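Local coordinates for sulfate adenylyltransferase, adenylylsulfate kinase (Thiobacillus denitrificans, PDB 3CR8), which phosphorylates adenosine 5'-phosphosulfate with ATP to give 3'-phosphoadenylyl sulfate, working as a hexameric APS kinase that lacks ATP sulfurylase activity, at the interface of chains A and B. Coordinates in Å, arbitrary orientation; residue numbers count along the deposited sequence, not the author numbering. Chains: chain A/B, Sulfate adenylyltransferase, adenylylsulfate kinase.

The interface of chains A and B. Residues chain A 142-144, 204, 208, 211, 215; chain B 388, 391-392, 394-396.
The carboxy-terminal end of helix 381-394 in the kinase part of chain B shows how a helix end can be read by a partner subunit: aromatic faces take the side chains while an arginine takes the backbone carbonyls. B:Glu395, just past the helix, is the clearest case. Its CG stands anti to the carbonyl carbon, beside the backbone N (chi1 -69°), and the chain runs out extended, tip to tip with A:Phe144. CB lies near the CE1 rim of that ring. CG sits over the face, 3.6 Å from the centroid of the A:Phe144 ring, as a CH-pi contact displaced toward the rim. CD passes over CD1, and the carboxylate stacks on the ring with the planes 24° apart. At the tip, OE1 points to the backbone at A:Asp143 and A:Phe144, where the model is too tight to interpret. Within chain B, OE1 also forms a long salt bridge with B:Arg392 NE at 3.5 Å.

Two residues a turn apart on helix 210-220 of chain A supply the other aromatic and the arginine. A:Phe211 offers a face to B:Met394 CB, the side chains crossing at about a right angle; the methionine continues extended, its SD 3.7 Å from the backbone O of A:Ile204. The chain of A:Arg215, bent at chi2 and chi3, brings NH1 to two carbonyl oxygens, both close to the guanidinium plane. Its bond to B:Met394 O, 2.6 Å, is fairly straight (149° at the hydrogen) and lies in the carbonyl plane on a lone pair, whereas B:Glu395 O, 2.9 Å from NH1, receives it from above its carbonyl plane, off any lone pair. The positive charge probably complements the helix dipole here. A:Pro142 CG rests 3.7 Å from B:Ala391 CB. With its two-fold twin, the patch joins the N-terminal region, PUA-like and sulfurylase-like, of one subunit to the kinase of its neighbour and probably helps to hold the hexamer together.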
# COMPACT_ATOMS: atom_id res chain seq x y z
N PRO A 142 6.02 -9.11 39.59
CA PRO A 142 6.91 -9.60 38.54
C PRO A 142 6.75 -8.78 37.27
O PRO A 142 7.67 -8.61 36.48
CB PRO A 142 6.39 -11.01 38.29
CG PRO A 142 5.61 -11.35 39.50
CD PRO A 142 4.98 -10.09 39.92
N ASP A 143 5.54 -8.25 37.10
CA ASP A 143 5.12 -7.60 35.88
C ASP A 143 5.43 -6.09 35.85
O ASP A 143 5.27 -5.39 36.85
CB ASP A 143 3.62 -7.81 35.72
CG ASP A 143 2.84 -7.33 36.92
OD1 ASP A 143 3.06 -7.90 38.01
OD2 ASP A 143 2.02 -6.38 36.76
N PHE A 144 5.87 -5.60 34.70
CA PHE A 144 6.11 -4.19 34.52
C PHE A 144 7.11 -3.59 35.52
O PHE A 144 7.06 -2.43 35.91
CB PHE A 144 4.79 -3.41 34.49
CG PHE A 144 3.85 -3.88 33.41
CD1 PHE A 144 4.33 -4.19 32.15
CD2 PHE A 144 2.50 -4.03 33.67
CE1 PHE A 144 3.50 -4.65 31.17
CE2 PHE A 144 1.65 -4.48 32.69
CZ PHE A 144 2.16 -4.80 31.44
N ILE A 204 -3.42 -10.93 39.71
CA ILE A 204 -3.20 -11.76 38.54
C ILE A 204 -4.47 -12.50 38.14
O ILE A 204 -4.61 -12.96 37.00
CB ILE A 204 -2.08 -12.79 38.78
CG1 ILE A 204 -2.47 -13.75 39.91
CG2 ILE A 204 -0.77 -12.09 39.10
CD1 ILE A 204 -1.43 -14.80 40.21
N PRO A 208 -7.23 -8.91 36.78
CA PRO A 208 -6.16 -8.82 35.80
C PRO A 208 -6.56 -7.96 34.60
O PRO A 208 -6.25 -8.31 33.46
CB PRO A 208 -5.99 -10.28 35.37
CG PRO A 208 -6.22 -11.00 36.65
CD PRO A 208 -7.48 -10.32 37.13
N PHE A 211 -3.63 -5.14 33.03
CA PHE A 211 -2.65 -5.48 32.01
C PHE A 211 -3.02 -4.82 30.69
O PHE A 211 -2.19 -4.15 30.05
CB PHE A 211 -2.54 -6.98 31.84
CG PHE A 211 -1.70 -7.64 32.89
CD1 PHE A 211 -0.35 -7.83 32.71
CD2 PHE A 211 -2.27 -8.10 34.06
CE1 PHE A 211 0.41 -8.46 33.67
CE2 PHE A 211 -1.51 -8.73 35.00
CZ PHE A 211 -0.17 -8.90 34.80
N ARG A 215 -1.12 -1.94 28.63
CA ARG A 215 -0.71 -2.19 27.26
C ARG A 215 -1.23 -1.13 26.29
O ARG A 215 -0.56 -0.78 25.32
CB ARG A 215 -1.11 -3.60 26.81
CG ARG A 215 -0.08 -4.20 25.87
CD ARG A 215 -0.05 -5.68 26.06
NE ARG A 215 -1.38 -6.12 26.47
CZ ARG A 215 -1.60 -7.11 27.33
NH1 ARG A 215 -0.56 -7.75 27.88
NH2 ARG A 215 -2.86 -7.44 27.65
N ALA B 388 4.22 -16.09 39.50
CA ALA B 388 5.06 -15.00 38.99
C ALA B 388 5.20 -15.11 37.49
O ALA B 388 5.22 -14.09 36.76
CB ALA B 388 6.46 -15.00 39.67
N ALA B 391 2.17 -13.69 35.84
CA ALA B 391 2.18 -12.24 35.82
C ALA B 391 2.97 -11.71 34.61
O ALA B 391 2.47 -10.88 33.85
CB ALA B 391 2.75 -11.70 37.15
N ARG B 392 4.20 -12.21 34.45
CA ARG B 392 5.09 -11.81 33.38
C ARG B 392 4.46 -12.05 32.02
O ARG B 392 4.34 -11.14 31.21
CB ARG B 392 6.38 -12.62 33.44
CG ARG B 392 7.28 -12.29 34.59
CD ARG B 392 7.81 -10.86 34.53
NE ARG B 392 7.96 -10.40 33.15
CZ ARG B 392 9.13 -10.24 32.54
NH1 ARG B 392 10.26 -10.50 33.20
NH2 ARG B 392 9.16 -9.80 31.28
N MET B 394 1.60 -12.20 31.24
CA MET B 394 0.37 -11.39 31.06
C MET B 394 0.68 -10.05 30.47
O MET B 394 -0.19 -9.42 29.87
CB MET B 394 -0.44 -11.24 32.35
CG MET B 394 -1.17 -12.53 32.73
SD MET B 394 -2.36 -12.47 34.08
CE MET B 394 -3.08 -14.08 33.98
N GLU B 395 1.93 -9.62 30.62
CA GLU B 395 2.39 -8.37 30.02
C GLU B 395 2.27 -8.39 28.49
O GLU B 395 2.34 -7.36 27.86
CB GLU B 395 3.84 -8.09 30.39
CG GLU B 395 4.14 -7.74 31.85
CD GLU B 395 5.63 -7.38 32.08
OE1 GLU B 395 6.09 -7.40 33.24
OE2 GLU B 395 6.36 -7.08 31.10
N MET B 396 2.09 -9.55 27.90
CA MET B 396 2.30 -9.66 26.47
C MET B 396 1.07 -9.44 25.61
O MET B 396 1.15 -8.80 24.55
CB MET B 396 2.97 -11.00 26.11
CG MET B 396 4.42 -11.05 26.56
SD MET B 396 5.27 -12.53 26.03
CE MET B 396 4.05 -13.78 26.35